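Local coordinates for protein diacylglycerol kinase (Bacillus anthracis, PDB 3S40) that probably catalyses the ATP-dependent phosphorylation of the membrane lipid diacylglycerol to phosphatidic acid, at residues A[106-110]-A[296-302]; A[214-218]-A[255-259]. All blocks are in the same frame, centred on the assembly; numbering follows the deposited sequence.

Contact 1: residues A[106-110]-A[296-302]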
loop_
_atom_site.group_PDB
_atom_site.type_symbol
_atom_site.label_atom_id
_atom_site.label_comp_id
_atom_site.label_asym_id
_atom_site.label_seq_id
_atom_site.Cartn_x
_atom_site.Cartn_y
_atom_site.Cartn_z
ATOM N N THR A 106 2.122 -5.565 -5.120
ATOM C CA THR A 106 2.521 -4.435 -5.943
ATOM C C THR A 106 4.018 -4.544 -6.306
ATOM O O THR A 106 4.433 -4.241 -7.435
ATOM C CB THR A 106 2.182 -3.112 -5.221
ATOM O OG1 THR A 106 0.755 -2.948 -5.193
ATOM C CG2 THR A 106 2.805 -1.926 -5.942
ATOM N N LEU A 107 4.808 -5.031 -5.352
ATOM C CA LEU A 107 6.265 -5.154 -5.496
ATOM C C LEU A 107 6.649 -6.464 -6.164
ATOM O O LEU A 107 7.836 -6.745 -6.359
ATOM C CB LEU A 107 6.965 -5.044 -4.127
ATOM C CG LEU A 107 6.697 -3.738 -3.364
ATOM C CD1 LEU A 107 7.297 -3.795 -1.927
ATOM C CD2 LEU A 107 7.214 -2.521 -4.119
ATOM N N GLY A 108 5.639 -7.255 -6.521
ATOM C CA GLY A 108 5.864 -8.501 -7.236
ATOM C C GLY A 108 6.462 -9.578 -6.348
ATOM O O GLY A 108 7.039 -10.565 -6.814
ATOM N N VAL A 109 6.323 -9.388 -5.049
ATOM C CA VAL A 109 6.850 -10.356 -4.094
ATOM C C VAL A 109 6.109 -11.688 -4.166
ATOM O O VAL A 109 4.888 -11.721 -4.072
ATOM C CB VAL A 109 6.746 -9.838 -2.665
ATOM C CG1 VAL A 109 7.190 -10.926 -1.689
ATOM C CG2 VAL A 109 7.569 -8.534 -2.498
ATOM N N PRO A 110 6.854 -12.794 -4.320
ATOM C CA PRO A 110 6.260 -14.139 -4.312
ATOM C C PRO A 110 5.359 -14.314 -3.098
ATOM O O PRO A 110 5.717 -13.876 -2.000
ATOM C CB PRO A 110 7.478 -15.052 -4.169
ATOM C CG PRO A 110 8.596 -14.288 -4.793
ATOM C CD PRO A 110 8.314 -12.823 -4.552
ATOM N N ILE A 296 12.435 -3.377 -1.158
ATOM C CA ILE A 296 12.838 -4.585 -1.853
ATOM C C ILE A 296 11.719 -4.978 -2.804
ATOM O O ILE A 296 10.548 -4.929 -2.441
ATOM C CB ILE A 296 13.063 -5.746 -0.869
ATOM C CG1 ILE A 296 14.306 -5.489 -0.013
ATOM C CG2 ILE A 296 13.190 -7.076 -1.633
ATOM C CD1 ILE A 296 15.626 -5.567 -0.778
ATOM N N TYR A 297 12.063 -5.391 -4.013
ATOM C CA TYR A 297 11.025 -5.822 -4.934
ATOM C C TYR A 297 11.542 -6.917 -5.860
ATOM O O TYR A 297 12.708 -7.328 -5.760
ATOM C CB TYR A 297 10.512 -4.616 -5.747
ATOM C CG TYR A 297 11.464 -4.194 -6.853
ATOM C CD1 TYR A 297 11.124 -4.376 -8.183
ATOM C CD2 TYR A 297 12.711 -3.630 -6.559
ATOM C CE1 TYR A 297 11.981 -3.997 -9.201
ATOM C CE2 TYR A 297 13.582 -3.246 -7.560
ATOM C CZ TYR A 297 13.200 -3.439 -8.893
ATOM O OH TYR A 297 14.031 -3.084 -9.924
ATOM N N ASN A 298 10.676 -7.360 -6.778
ATOM C CA ASN A 298 10.987 -8.472 -7.677
ATOM C C ASN A 298 11.073 -7.993 -9.118
ATOM O O ASN A 298 10.045 -7.799 -9.759
ATOM C CB ASN A 298 9.906 -9.543 -7.581
ATOM C CG ASN A 298 10.287 -10.813 -8.309
ATOM O OD1 ASN A 298 11.355 -10.887 -8.932
ATOM N ND2 ASN A 298 9.421 -11.830 -8.231
ATOM N N PRO A 299 12.293 -7.803 -9.637
ATOM C CA PRO A 299 12.408 -7.293 -11.010
ATOM C C PRO A 299 11.998 -8.348 -12.054
ATOM O O PRO A 299 11.690 -7.999 -13.185
ATOM C CB PRO A 299 13.902 -6.945 -11.139
ATOM C CG PRO A 299 14.517 -7.194 -9.781
ATOM C CD PRO A 299 13.607 -8.137 -9.066
ATOM N N ALA A 300 11.967 -9.620 -11.666
ATOM C CA ALA A 300 11.531 -10.684 -12.574
ATOM C C ALA A 300 10.032 -10.616 -12.854
ATOM O O ALA A 300 9.540 -11.202 -13.818
ATOM C CB ALA A 300 11.892 -12.039 -12.005
ATOM N N VAL A 301 9.314 -9.901 -11.997
ATOM C CA VAL A 301 7.874 -9.758 -12.117
ATOM C C VAL A 301 7.470 -8.288 -12.297
ATOM O O VAL A 301 6.456 -7.983 -12.926
ATOM C CB VAL A 301 7.164 -10.364 -10.881
ATOM C CG1 VAL A 301 5.680 -10.027 -10.879
ATOM C CG2 VAL A 301 7.379 -11.882 -10.832
ATOM N N VAL A 302 8.278 -7.378 -11.764
ATOM C CA VAL A 302 7.904 -5.965 -11.729
ATOM C C VAL A 302 9.133 -5.060 -11.656
ATOM O O VAL A 302 9.537 -4.450 -12.649
ATOM C CB VAL A 302 7.009 -5.671 -10.507
ATOM C CG1 VAL A 302 7.824 -5.025 -9.396
ATOM C CG2 VAL A 302 5.847 -4.790 -10.895
#

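Contact 2: residues A[214-218]-A[255-259]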
loop_
_atom_site.group_PDB
_atom_site.type_symbol
_atom_site.label_atom_id
_atom_site.label_comp_id
_atom_site.label_asym_id
_atom_site.label_seq_id
_atom_site.Cartn_x
_atom_site.Cartn_y
_atom_site.Cartn_z
ATOM N N ILE A 214 -8.332 0.317 -10.806
ATOM C CA ILE A 214 -7.926 1.595 -11.408
ATOM C C ILE A 214 -6.869 1.347 -12.486
ATOM O O ILE A 214 -5.784 0.831 -12.196
ATOM C CB ILE A 214 -7.371 2.574 -10.347
ATOM C CG1 ILE A 214 -8.375 2.757 -9.206
ATOM C CG2 ILE A 214 -6.995 3.947 -10.967
ATOM C CD1 ILE A 214 -7.870 3.681 -8.078
ATOM N N PRO A 215 -7.178 1.710 -13.741
ATOM C CA PRO A 215 -6.255 1.413 -14.843
ATOM C C PRO A 215 -4.937 2.174 -14.737
ATOM O O PRO A 215 -4.903 3.352 -14.393
ATOM C CB PRO A 215 -7.036 1.855 -16.098
ATOM C CG PRO A 215 -8.464 1.888 -15.665
ATOM C CD PRO A 215 -8.412 2.345 -14.228
ATOM N N ASN A 216 -3.853 1.472 -15.039
ATOM C CA ASN A 216 -2.503 2.012 -14.958
ATOM C C ASN A 216 -2.109 2.768 -13.685
ATOM O O ASN A 216 -1.261 3.644 -13.739
ATOM C CB ASN A 216 -2.166 2.873 -16.186
ATOM C CG ASN A 216 -0.655 2.985 -16.415
ATOM O OD1 ASN A 216 0.078 2.001 -16.263
ATOM N ND2 ASN A 216 -0.184 4.188 -16.757
ATOM N N VAL A 217 -2.691 2.448 -12.539
ATOM C CA VAL A 217 -2.161 3.027 -11.307
ATOM C C VAL A 217 -0.766 2.410 -11.075
ATOM O O VAL A 217 -0.560 1.243 -11.366
ATOM C CB VAL A 217 -3.097 2.768 -10.109
ATOM C CG1 VAL A 217 -3.459 1.287 -10.037
ATOM C CG2 VAL A 217 -2.471 3.263 -8.810
ATOM N N LYS A 218 0.193 3.207 -10.606
ATOM C CA LYS A 218 1.563 2.744 -10.369
ATOM C C LYS A 218 2.053 3.325 -9.056
ATOM O O LYS A 218 1.763 4.491 -8.757
ATOM C CB LYS A 218 2.515 3.237 -11.457
ATOM C CG LYS A 218 2.234 2.740 -12.858
ATOM C CD LYS A 218 2.674 1.298 -13.040
ATOM C CE LYS A 218 2.424 0.871 -14.484
ATOM N NZ LYS A 218 2.721 -0.569 -14.748
ATOM N N PHE A 255 -14.896 8.771 -14.096
ATOM C CA PHE A 255 -13.859 9.777 -14.253
ATOM C C PHE A 255 -12.528 9.258 -13.694
ATOM O O PHE A 255 -12.458 8.802 -12.560
ATOM C CB PHE A 255 -14.258 11.070 -13.546
ATOM C CG PHE A 255 -13.222 12.158 -13.646
ATOM C CD1 PHE A 255 -12.952 12.767 -14.861
ATOM C CD2 PHE A 255 -12.532 12.583 -12.520
ATOM C CE1 PHE A 255 -12.001 13.781 -14.952
ATOM C CE2 PHE A 255 -11.579 13.596 -12.602
ATOM C CZ PHE A 255 -11.313 14.194 -13.818
ATOM N N HIS A 256 -11.476 9.330 -14.502
ATOM C CA HIS A 256 -10.163 8.880 -14.082
ATOM C C HIS A 256 -9.121 9.847 -14.581
ATOM O O HIS A 256 -9.018 10.097 -15.786
ATOM C CB HIS A 256 -9.865 7.487 -14.637
ATOM C CG HIS A 256 -8.489 6.992 -14.311
ATOM N ND1 HIS A 256 -7.840 6.044 -15.072
ATOM C CD2 HIS A 256 -7.646 7.298 -13.294
ATOM C CE1 HIS A 256 -6.654 5.795 -14.545
ATOM N NE2 HIS A 256 -6.510 6.549 -13.469
ATOM N N VAL A 257 -8.352 10.409 -13.661
ATOM C CA VAL A 257 -7.260 11.281 -14.054
ATOM C C VAL A 257 -6.083 11.062 -13.120
ATOM O O VAL A 257 -6.248 10.547 -12.009
ATOM C CB VAL A 257 -7.673 12.766 -14.009
ATOM C CG1 VAL A 257 -7.820 13.242 -12.569
ATOM C CG2 VAL A 257 -6.646 13.620 -14.734
ATOM N N LYS A 258 -4.894 11.439 -13.575
ATOM C CA LYS A 258 -3.713 11.398 -12.726
ATOM C C LYS A 258 -3.328 12.795 -12.304
ATOM O O LYS A 258 -3.320 13.699 -13.119
ATOM C CB LYS A 258 -2.556 10.713 -13.454
ATOM C CG LYS A 258 -2.626 9.186 -13.386
ATOM C CD LYS A 258 -1.789 8.542 -14.481
ATOM C CE LYS A 258 -1.726 7.034 -14.319
ATOM N NZ LYS A 258 -0.918 6.669 -13.117
ATOM N N ALA A 259 -3.017 12.984 -11.027
ATOM C CA ALA A 259 -2.639 14.311 -10.554
ATOM C C ALA A 259 -1.685 14.249 -9.367
ATOM O O ALA A 259 -1.619 13.239 -8.676
ATOM C CB ALA A 259 -3.878 15.118 -10.207
#

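Contact 1: residues A[106-110]-A[296-302]
A Schellman motif ends helix 102-106, and the C-terminal tail of the chain packs against it. Gly108 carries the motif's positive phi (73°), a value that favours glycine. The packing here would also crowd a side chain: a CB at this position would lie 3.2 Å from Val301 CG1 and 3.3 Å from Val302 CB. With only hydrogens on Gly108 CA, Val301 CG1 can sit 4.0 Å from that atom.

Leu107, which loses the most surface here, works in two ways. Its carbonyl, just past the helix, accepts a hydrogen bond from the backbone of the tail, Asn298 N to Leu107 O at 2.9 Å. The same oxygen lies near the plane of the Tyr297 ring, at its edge. The side chain of Leu107 lies along the tail, with CB 3.9 Å from Tyr297 CB and CD1 3.5 Å from Ile296 O.

The tail reaches this place straight from strand 284-296, whose last residue, Ile296, bonds through its backbone to Leu92. The chain thus returns from the C-terminal sandwich to the kinase catalytic domain. The CA-to-CB bond of Asn298 points toward 106-110, and its ND2 donates to Gly108 O at 3.0 Å. The other end of that amide folds the tail back in an Asx turn, with Asn298 OD1 accepting from Ala300 N at 3.1 Å.

Contact 2: residues A[214-218]-A[255-259]
This contact lies in the C-terminal beta-sandwich domain, where a type II turn from Ile214 to Val217 faces strand 254-259, an outermost strand of its sheet within the chain. The backbones stay well apart, with CA of Ile214 8.1 Å from CA of His256, and the side chains of His256 and Lys258 span the gap.

The one hydrogen bond between the segments comes from Lys258. Its NZ donates to Asn216 O at 3.1 Å. Asn216 is the third residue of the turn and has the positive phi (48°) expected there in type II. The same ammonium group forms salt bridges with Asp221, in the loop that leads into strand 224-230, and with Asp225 within it.

The closest of the other approaches are at His256, while Asn216 ND2 lies 4.1 Å from Lys258 CE. Pro215 O comes within 3.0 Å of His256 CE1, near the plane of the imidazole at its edge, a short meeting of a carbonyl with the polarised carbon between the two nitrogens. Ile214 CG2 stands 3.6 Å from His256 NE2, and Pro215 CD is 3.8 Å from His256 ND1, so apolar carbons of the turn lie near both ring nitrogens.

Both ring nitrogens are satisfied by acids, NE2 at Asp225 and ND1 at Asp248. Two carboxylates on one imidazole are consistent with a positively charged ring, whose CE1 would suit the carbonyl beside it. Asp225 then links His256 and Lys258 in a single charged network, and the turn offers it two backbone oxygens, Pro215 O and Asn216 O.

The two contacts sit in different halves of the molecule, with centres 21 Å apart and nearest atoms about 6 Å apart, without touching. Contact 1 joins a helix end of the catalytic domain to the chain's C-terminal tail, whereas contact 2 stays within the C-terminal sandwich. Both are partly buried; contact 1 runs out to exposed residues at the tail, and contact 2 has none among its touching residues. In each, carbonyls of a loop serve as acceptors, but the donors differ: a neutral amide and a backbone NH in contact 1, a lysine tied to aspartates in contact 2. Thr106, whose CA-to-CB bond turns away from the tail, touches Cys219, the residue after 214-218.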